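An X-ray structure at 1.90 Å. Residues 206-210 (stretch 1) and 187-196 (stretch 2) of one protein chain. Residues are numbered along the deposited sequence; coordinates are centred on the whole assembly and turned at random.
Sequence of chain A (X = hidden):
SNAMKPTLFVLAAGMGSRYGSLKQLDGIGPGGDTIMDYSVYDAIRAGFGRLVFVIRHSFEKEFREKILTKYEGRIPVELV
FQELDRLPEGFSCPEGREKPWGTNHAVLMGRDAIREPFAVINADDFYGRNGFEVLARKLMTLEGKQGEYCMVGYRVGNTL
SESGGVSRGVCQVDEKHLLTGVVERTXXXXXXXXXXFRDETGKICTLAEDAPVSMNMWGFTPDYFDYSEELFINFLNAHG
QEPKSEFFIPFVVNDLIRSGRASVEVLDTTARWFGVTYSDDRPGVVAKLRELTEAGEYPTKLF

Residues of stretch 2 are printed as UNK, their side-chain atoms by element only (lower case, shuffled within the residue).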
# COMPACT_ATOMS: atom_id res chain seq x y z
N THR A 206 -10.09 -8.81 21.18
CA THR A 206 -11.06 -9.14 20.14
C THR A 206 -11.39 -7.93 19.27
O THR A 206 -11.14 -6.79 19.66
CB THR A 206 -12.36 -9.74 20.71
OG1 THR A 206 -13.00 -8.77 21.55
CG2 THR A 206 -12.05 -10.98 21.52
N LEU A 207 -11.94 -8.20 18.10
CA LEU A 207 -12.26 -7.17 17.13
C LEU A 207 -13.65 -7.46 16.59
O LEU A 207 -13.97 -8.61 16.30
CB LEU A 207 -11.25 -7.23 15.98
CG LEU A 207 -10.11 -6.22 15.82
CD1 LEU A 207 -9.64 -5.62 17.11
CD2 LEU A 207 -8.95 -6.87 15.06
N ALA A 208 -14.47 -6.42 16.45
CA ALA A 208 -15.76 -6.56 15.78
C ALA A 208 -15.57 -6.90 14.31
O ALA A 208 -14.53 -6.58 13.72
CB ALA A 208 -16.56 -5.27 15.92
N GLU A 209 -16.57 -7.55 13.70
CA GLU A 209 -16.49 -7.87 12.28
C GLU A 209 -16.26 -6.62 11.41
O GLU A 209 -15.58 -6.69 10.37
CB GLU A 209 -17.76 -8.59 11.81
CG GLU A 209 -17.93 -9.99 12.40
CD GLU A 209 -16.99 -11.01 11.78
OE1 GLU A 209 -16.56 -10.82 10.61
OE2 GLU A 209 -16.69 -12.02 12.45
N ASP A 210 -16.84 -5.50 11.82
CA ASP A 210 -16.75 -4.26 11.04
C ASP A 210 -15.64 -3.30 11.50
O ASP A 210 -15.59 -2.16 11.06
CB ASP A 210 -18.10 -3.52 11.04
CG ASP A 210 -18.52 -3.08 12.43
OD1 ASP A 210 -17.83 -3.43 13.42
OD2 ASP A 210 -19.54 -2.36 12.54
N UNK A 187 -1.31 -12.02 13.37
CA UNK A 187 -1.97 -13.21 13.88
C UNK A 187 -3.47 -13.12 14.06
O UNK A 187 -4.06 -13.89 14.82
N UNK A 188 -4.10 -12.18 13.36
CA UNK A 188 -5.55 -12.01 13.46
C UNK A 188 -6.27 -13.17 12.79
O UNK A 188 -6.08 -13.45 11.60
c UNK A 188 -6.02 -10.69 12.80
c UNK A 188 -5.20 -9.51 13.34
c UNK A 188 -5.44 -8.21 12.60
c UNK A 188 -7.52 -10.49 13.02
N UNK A 189 -7.11 -13.85 13.56
CA UNK A 189 -7.87 -14.98 13.06
C UNK A 189 -9.27 -14.97 13.64
O UNK A 189 -9.48 -14.53 14.77
o UNK A 189 -5.83 -18.99 12.35
o UNK A 189 -4.65 -18.19 14.02
c UNK A 189 -5.43 -18.04 13.05
c UNK A 189 -5.92 -16.64 12.73
c UNK A 189 -7.20 -16.30 13.46
N UNK A 190 -10.23 -15.49 12.88
CA UNK A 190 -11.54 -15.75 13.45
C UNK A 190 -11.51 -17.16 13.98
O UNK A 190 -11.54 -18.13 13.21
n UNK A 190 -15.28 -14.34 11.36
c UNK A 190 -12.66 -15.59 12.42
c UNK A 190 -14.05 -15.68 13.05
n UNK A 190 -14.34 -15.07 9.38
c UNK A 190 -15.17 -15.64 12.02
n UNK A 190 -15.02 -12.89 9.59
c UNK A 190 -14.88 -14.10 10.11
N UNK A 191 -11.43 -17.27 15.30
CA UNK A 191 -11.41 -18.56 15.96
C UNK A 191 -12.79 -18.81 16.57
O UNK A 191 -13.17 -18.16 17.55
c UNK A 191 -8.95 -18.80 16.36
o UNK A 191 -10.29 -17.40 17.78
c UNK A 191 -10.31 -18.63 17.03
N UNK A 192 -13.53 -19.72 15.96
CA UNK A 192 -14.91 -20.01 16.34
C UNK A 192 -15.73 -18.78 16.72
O UNK A 192 -16.01 -18.54 17.90
c UNK A 192 -14.96 -21.06 17.45
c UNK A 192 -16.29 -21.80 17.49
o UNK A 192 -17.26 -21.32 16.86
o UNK A 192 -16.36 -22.86 18.14
N UNK A 193 -16.11 -17.99 15.72
CA UNK A 193 -17.07 -16.92 15.91
C UNK A 193 -16.51 -15.55 16.26
O UNK A 193 -17.14 -14.54 15.97
N UNK A 194 -15.34 -15.51 16.88
CA UNK A 194 -14.78 -14.23 17.33
C UNK A 194 -13.38 -13.96 16.76
O UNK A 194 -12.50 -14.82 16.77
c UNK A 194 -14.72 -14.14 18.86
c UNK A 194 -16.04 -14.58 19.48
o UNK A 194 -13.67 -14.98 19.35
N UNK A 195 -13.20 -12.74 16.28
CA UNK A 195 -11.93 -12.32 15.72
C UNK A 195 -11.01 -11.86 16.84
O UNK A 195 -11.37 -10.96 17.61
c UNK A 195 -13.15 -11.57 13.63
c UNK A 195 -13.52 -10.44 12.66
c UNK A 195 -12.14 -11.17 14.72
c UNK A 195 -10.82 -10.73 14.11
N UNK A 196 -9.83 -12.46 16.96
CA UNK A 196 -8.89 -12.03 17.99
C UNK A 196 -7.42 -12.02 17.54
O UNK A 196 -7.06 -12.62 16.52
o UNK A 196 -9.10 -14.25 18.97
c UNK A 196 -9.06 -12.87 19.26
O HOH W 1 -16.93 -11.91 15.25
O HOH W 2 -15.12 -10.79 16.84

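Position 187 carries no side-chain atoms and makes no contact with stretch 1. Its positive phi of 76° also favours a residue without a CB, and it is Gly187. Position 188 has four carbons, forked at the first, with one arm two carbons long; the side chain points toward stretch 1 and packs near Leu207. This is Ile188, whose CG2 lies 4.4 Å from Leu207 CD2, an apolar contact.

At position 189 there are three carbons in a row, the third bearing two oxygens, and nothing of stretch 1 is within reach: Glu189. Its backbone is paired within the stretch, N to O of position 196 at 3.2 Å and O to N of the same residue at 3.0 Å. Position 190 shows three carbons, a nitrogen, and then a carbon with two further nitrogens, a guanidinium group. Its CA-to-CB bond points sideways, but the end of the chain comes nearer and meets the carboxylate of Glu209. The residue is Arg190.

Position 191 has one carbon carrying an oxygen and a carbon; it is Thr191, out of reach of stretch 1. Position 192 has two carbons, the second with two oxygens, and is poorly ordered: Asp192, likewise remote. Position 193 has no side chain. At phi/psi of 91/-27° a CB would be jammed against the carbonyl oxygen of Asp192, so the backbone itself calls for Gly193. Position 194 again has one carbon with an oxygen and a carbon, directed sideways and without close contact, and is Thr194. It closes a type I' turn that begins at Thr191, where Thr191 N donates to Thr194 O at 3.1 Å.

Position 195 repeats the forked pattern of four carbons with one two-carbon arm. It packs against Leu207 and Glu209, and is Ile195; its CG2 lies 4.0 Å from Leu207 CB and its CD1 3.5 Å from Glu209 OE2. Position 196, one carbon then one oxygen, is Ser196, with CB 4.2 Å from Thr206 CG2.

The contact is a short antiparallel pairing extended by a salt bridge. Leu207 N donates to Ile195 O at 2.9 Å, and the same carbonyl oxygen lies 3.1 Å from Thr206 CA in a CA-H...O contact. Thr206 and Ser196 share one face of the sheet, while Leu207 and Ile195 share the other, where their side chains pack together. In place of a direct return bond, a water accepts from Ile195 N at 2.8 Å and donates to Leu207 O at 2.5 Å. Beyond the pairing, Glu209 grips Arg190 with both oxygens: Arg190 NE donates to Glu209 OE2 at 2.9 Å and Arg190 NH1 to Glu209 OE1 at 2.8 Å, a two-pronged arrangement that meets the guanidinium at its edge. A second water donates to Glu209 OE2 at 2.8 Å and to Gly193 O at 2.7 Å, tying the carboxylate to the turn.

Stretch 2 187-196: GIERTDGTIS
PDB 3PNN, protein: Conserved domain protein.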